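Galectin (Ovis aries, PDB 6N44) binds beta-D-galactose and probably other carbohydrates as a galectin, and in sheep has an anti-parasitic activity that depends on its oligomeric assembly. Local coordinates at residues R55-M65 and W73-F84. Numbering follows the deposited sequence.
Sequences RFWYCDGIVVM and WGKEQKLHTEAF
Tyr58, its ring anti to the backbone N (chi1 168°), and Phe84, its ring anti to the carbonyl carbon (chi1 -59°), run alongside each other, pointing opposite ways, and Phe84 CD2 comes to lie over the centre of the tyrosine ring, 3.4 Å from Tyr58 CD1. The planes are 39° apart, an oblique pairing. It sits beyond the end of an antiparallel hairpin in the galectin beta-sandwich, where strand 72-80 borders its six-stranded sheet beside strand 62-69. The hairpin illustrates how a sheet serves two surfaces at once. Four backbone bonds join Val63 to Leu79 and Met65 to Gln77, and a fifth, from Thr81 N to Gly61 O, meets its acceptor from above the carbonyl plane. Side chains then alternate. Toward the second sheet, Leu79 CD2 lies 3.7 Å from both Val63 CG1 and Met65 CE; the bend at the end of the methionine also sets CE against the amide of Gln77, whose NE2 is bonded to the carbonyl of Gln112. On the other face, Val64 CG1 rests 3.5 Å from Glu76 CD, a methyl packed against the end of the side chain, and Val64 CG2 meets the bent Lys78 chain. Arg55 and Glu76 both belong to the galactose site, as does Asn66 beside the glutamate; the arginine is held by a salt bridge to Asp41, while Trp73 CZ2 lies over one face of its guanidinium, 3.5 Å from Arg55 NH1, the guanidinium and indole planes inclined to each other. At the far end, the tyrosine hydroxyl accepts from Gly61 N within the type I' turn Cys59-Ile62. One water links that hydroxyl to the chain after strand 72-80: it lies 2.7 Å from Tyr58 OH, donates to Thr81 O and accepts from Phe84 N at 2.9 Å.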
loop_
_atom_site.group_PDB
_atom_site.type_symbol
_atom_site.label_atom_id
_atom_site.label_comp_id
_atom_site.label_asym_id
_atom_site.label_seq_id
_atom_site.Cartn_x
_atom_site.Cartn_y
_atom_site.Cartn_z
ATOM N N ARG A 55 15.680 7.520 -6.205
ATOM C CA ARG A 55 16.377 7.776 -4.952
ATOM C C ARG A 55 15.640 8.878 -4.210
ATOM O O ARG A 55 15.334 9.929 -4.785
ATOM C CB ARG A 55 17.846 8.185 -5.170
ATOM C CG ARG A 55 18.487 8.834 -3.925
ATOM C CD ARG A 55 20.022 9.025 -4.030
ATOM N NE ARG A 55 20.705 7.740 -4.077
ATOM C CZ ARG A 55 22.024 7.587 -4.159
ATOM N NH1 ARG A 55 22.824 8.647 -4.198
ATOM N NH2 ARG A 55 22.537 6.366 -4.191
ATOM N N PHE A 56 15.373 8.635 -2.938
ATOM C CA PHE A 56 14.788 9.603 -2.020
ATOM C C PHE A 56 15.846 9.931 -0.983
ATOM O O PHE A 56 16.367 9.025 -0.323
ATOM C CB PHE A 56 13.531 9.027 -1.345
ATOM C CG PHE A 56 12.927 9.914 -0.256
ATOM C CD1 PHE A 56 11.903 10.804 -0.549
ATOM C CD2 PHE A 56 13.349 9.812 1.063
ATOM C CE1 PHE A 56 11.324 11.607 0.455
ATOM C CE2 PHE A 56 12.775 10.603 2.073
ATOM C CZ PHE A 56 11.755 11.499 1.762
ATOM N N TRP A 57 16.145 11.217 -0.831
ATOM C CA TRP A 57 17.223 11.685 0.029
ATOM C C TRP A 57 16.704 12.808 0.904
ATOM O O TRP A 57 16.032 13.723 0.419
ATOM C CB TRP A 57 18.415 12.171 -0.806
ATOM C CG TRP A 57 19.564 12.721 0.009
ATOM C CD1 TRP A 57 20.623 12.019 0.509
ATOM C CD2 TRP A 57 19.770 14.088 0.396
ATOM N NE1 TRP A 57 21.472 12.861 1.191
ATOM C CE2 TRP A 57 20.967 14.134 1.143
ATOM C CE3 TRP A 57 19.052 15.273 0.196
ATOM C CZ2 TRP A 57 21.480 15.323 1.669
ATOM C CZ3 TRP A 57 19.560 16.459 0.732
ATOM C CH2 TRP A 57 20.766 16.472 1.453
ATOM N N TYR A 58 17.001 12.742 2.188
ATOM C CA TYR A 58 16.524 13.753 3.113
ATOM C C TYR A 58 17.660 14.165 4.021
ATOM O O TYR A 58 18.398 13.316 4.522
ATOM C CB TYR A 58 15.347 13.279 3.995
ATOM C CG TYR A 58 15.104 14.277 5.115
ATOM C CD1 TYR A 58 14.371 15.434 4.884
ATOM C CD2 TYR A 58 15.666 14.097 6.376
ATOM C CE1 TYR A 58 14.176 16.373 5.887
ATOM C CE2 TYR A 58 15.483 15.031 7.383
ATOM C CZ TYR A 58 14.740 16.168 7.134
ATOM O OH TYR A 58 14.546 17.101 8.134
ATOM N N CYS A 59 17.771 15.468 4.257
ATOM C CA CYS A 59 18.676 15.968 5.282
ATOM C C CYS A 59 18.282 17.400 5.594
ATOM O O CYS A 59 18.081 18.196 4.670
ATOM C CB CYS A 59 20.131 15.902 4.822
ATOM S SG CYS A 59 21.330 16.446 6.069
ATOM N N ASP A 60 18.120 17.698 6.881
ATOM C CA ASP A 60 18.016 19.072 7.380
ATOM C C ASP A 60 16.939 19.875 6.642
ATOM O O ASP A 60 17.197 20.932 6.058
ATOM C CB ASP A 60 19.377 19.768 7.285
ATOM C CG ASP A 60 19.376 21.133 7.942
ATOM O OD1 ASP A 60 20.068 22.039 7.437
ATOM O OD2 ASP A 60 18.674 21.293 8.960
ATOM N N GLY A 61 15.715 19.339 6.661
ATOM C CA GLY A 61 14.562 20.008 6.097
ATOM C C GLY A 61 14.400 19.931 4.593
ATOM O O GLY A 61 13.479 20.562 4.058
ATOM N N ILE A 62 15.241 19.179 3.887
ATOM C CA ILE A 62 15.267 19.198 2.430
ATOM C C ILE A 62 15.154 17.772 1.894
ATOM O O ILE A 62 15.895 16.882 2.317
ATOM C CB ILE A 62 16.548 19.879 1.914
ATOM C CG1 ILE A 62 16.541 21.361 2.306
ATOM C CG2 ILE A 62 16.698 19.710 0.420
ATOM C CD1 ILE A 62 17.700 22.117 1.754
ATOM N N VAL A 63 14.223 17.558 0.965
ATOM C CA VAL A 63 14.096 16.299 0.238
ATOM C C VAL A 63 14.622 16.516 -1.173
ATOM O O VAL A 63 14.205 17.457 -1.857
ATOM C CB VAL A 63 12.631 15.816 0.188
ATOM C CG1 VAL A 63 12.470 14.718 -0.860
ATOM C CG2 VAL A 63 12.127 15.361 1.564
ATOM N N VAL A 64 15.505 15.635 -1.628
ATOM C CA VAL A 64 15.886 15.587 -3.034
ATOM C C VAL A 64 15.541 14.207 -3.586
ATOM O O VAL A 64 15.885 13.187 -2.978
ATOM C CB VAL A 64 17.380 15.902 -3.233
ATOM C CG1 VAL A 64 17.732 15.843 -4.720
ATOM C CG2 VAL A 64 17.711 17.270 -2.644
ATOM N N MET A 65 14.864 14.174 -4.733
ATOM C CA MET A 65 14.562 12.927 -5.426
ATOM C C MET A 65 15.114 12.987 -6.840
ATOM O O MET A 65 15.032 14.025 -7.497
ATOM C CB MET A 65 13.057 12.659 -5.458
ATOM C CG MET A 65 12.446 12.540 -4.049
ATOM S SD MET A 65 10.650 12.493 -4.062
ATOM C CE MET A 65 10.234 14.221 -4.334
ATOM N N TRP A 73 22.868 11.171 -13.412
ATOM C CA TRP A 73 21.772 11.678 -12.596
ATOM C C TRP A 73 20.989 12.718 -13.386
ATOM O O TRP A 73 21.567 13.512 -14.132
ATOM C CB TRP A 73 22.278 12.296 -11.284
ATOM C CG TRP A 73 22.719 11.302 -10.252
ATOM C CD1 TRP A 73 24.003 10.997 -9.904
ATOM C CD2 TRP A 73 21.875 10.471 -9.433
ATOM N NE1 TRP A 73 24.016 10.039 -8.918
ATOM C CE2 TRP A 73 22.724 9.692 -8.617
ATOM C CE3 TRP A 73 20.488 10.314 -9.311
ATOM C CZ2 TRP A 73 22.234 8.763 -7.693
ATOM C CZ3 TRP A 73 19.998 9.388 -8.391
ATOM C CH2 TRP A 73 20.875 8.626 -7.592
ATOM N N GLY A 74 19.667 12.710 -13.224
ATOM C CA GLY A 74 18.789 13.615 -13.934
ATOM C C GLY A 74 18.538 14.915 -13.195
ATOM O O GLY A 74 19.299 15.327 -12.317
ATOM N N LYS A 75 17.439 15.571 -13.564
ATOM C CA LYS A 75 17.049 16.830 -12.938
ATOM C C LYS A 75 16.390 16.561 -11.584
ATOM O O LYS A 75 15.398 15.830 -11.505
ATOM C CB LYS A 75 16.100 17.587 -13.866
ATOM C CG LYS A 75 15.512 18.855 -13.256
ATOM C CD LYS A 75 14.938 19.778 -14.335
ATOM C CE LYS A 75 14.731 21.201 -13.822
ATOM N NZ LYS A 75 13.525 21.306 -12.947
ATOM N N GLU A 76 16.934 17.157 -10.525
ATOM C CA GLU A 76 16.423 16.933 -9.178
ATOM C C GLU A 76 15.004 17.464 -9.027
ATOM O O GLU A 76 14.662 18.531 -9.540
ATOM C CB GLU A 76 17.305 17.633 -8.135
ATOM C CG GLU A 76 18.719 17.164 -8.065
ATOM C CD GLU A 76 19.482 17.842 -6.944
ATOM O OE1 GLU A 76 19.081 18.957 -6.529
ATOM O OE2 GLU A 76 20.477 17.255 -6.471
ATOM N N GLN A 77 14.189 16.725 -8.280
ATOM C CA GLN A 77 12.952 17.248 -7.716
ATOM C C GLN A 77 13.240 17.521 -6.243
ATOM O O GLN A 77 13.509 16.589 -5.479
ATOM C CB GLN A 77 11.789 16.268 -7.899
ATOM C CG GLN A 77 10.460 16.837 -7.384
ATOM C CD GLN A 77 9.271 15.885 -7.539
ATOM O OE1 GLN A 77 9.286 14.952 -8.354
ATOM N NE2 GLN A 77 8.237 16.121 -6.746
ATOM N N LYS A 78 13.210 18.798 -5.846
ATOM C CA LYS A 78 13.669 19.209 -4.524
ATOM C C LYS A 78 12.585 19.987 -3.794
ATOM O O LYS A 78 11.929 20.839 -4.392
ATOM C CB LYS A 78 14.937 20.071 -4.621
ATOM C CG LYS A 78 15.243 20.818 -3.338
ATOM C CD LYS A 78 16.380 21.831 -3.501
ATOM C CE LYS A 78 17.727 21.145 -3.650
ATOM N NZ LYS A 78 18.861 22.049 -3.273
ATOM N N LEU A 79 12.412 19.719 -2.494
ATOM C CA LEU A 79 11.404 20.435 -1.720
ATOM C C LEU A 79 11.825 20.536 -0.262
ATOM O O LEU A 79 12.772 19.885 0.187
ATOM C CB LEU A 79 10.027 19.763 -1.812
ATOM C CG LEU A 79 9.963 18.369 -1.189
ATOM C CD1 LEU A 79 8.615 18.126 -0.522
ATOM C CD2 LEU A 79 10.223 17.339 -2.263
ATOM N N HIS A 80 11.093 21.369 0.475
ATOM C CA HIS A 80 11.263 21.546 1.908
ATOM C C HIS A 80 10.134 20.846 2.652
ATOM O O HIS A 80 8.983 20.861 2.209
ATOM C CB HIS A 80 11.266 23.029 2.297
ATOM C CG HIS A 80 12.369 23.819 1.666
ATOM N ND1 HIS A 80 13.451 24.288 2.380
ATOM C CD2 HIS A 80 12.556 24.229 0.388
ATOM C CE1 HIS A 80 14.255 24.953 1.570
ATOM N NE2 HIS A 80 13.734 24.932 0.355
ATOM N N THR A 81 10.464 20.241 3.787
ATOM C CA THR A 81 9.447 19.638 4.629
ATOM C C THR A 81 9.918 19.691 6.070
ATOM O O THR A 81 11.120 19.681 6.350
ATOM C CB THR A 81 9.133 18.186 4.224
ATOM O OG1 THR A 81 8.171 17.638 5.129
ATOM C CG2 THR A 81 10.385 17.332 4.272
ATOM N N GLU A 82 8.954 19.757 6.978
ATOM C CA GLU A 82 9.208 19.685 8.405
ATOM C C GLU A 82 8.827 18.329 8.984
ATOM O O GLU A 82 8.801 18.175 10.209
ATOM C CB GLU A 82 8.452 20.805 9.119
ATOM C CG GLU A 82 9.029 22.180 8.828
ATOM C CD GLU A 82 10.480 22.306 9.290
ATOM O OE1 GLU A 82 10.715 22.359 10.521
ATOM O OE2 GLU A 82 11.390 22.343 8.429
ATOM N N ALA A 83 8.562 17.342 8.123
ATOM C CA ALA A 83 7.998 16.069 8.567
ATOM C C ALA A 83 8.944 15.274 9.466
ATOM O O ALA A 83 8.481 14.545 10.350
ATOM C CB ALA A 83 7.605 15.223 7.356
ATOM N N PHE A 84 10.251 15.362 9.252
ATOM C CA PHE A 84 11.221 14.540 9.985
ATOM C C PHE A 84 11.765 15.330 11.166
ATOM O O PHE A 84 12.668 16.145 11.003
ATOM C CB PHE A 84 12.371 14.113 9.083
ATOM C CG PHE A 84 11.957 13.333 7.897
ATOM C CD1 PHE A 84 11.728 11.965 7.999
ATOM C CD2 PHE A 84 11.814 13.954 6.661
ATOM C CE1 PHE A 84 11.367 11.232 6.885
ATOM C CE2 PHE A 84 11.460 13.233 5.549
ATOM C CZ PHE A 84 11.230 11.863 5.652
HETATM O O HOH W 1 11.873 17.549 8.180
HETATM O O HOH W 2 12.105 22.785 5.483
#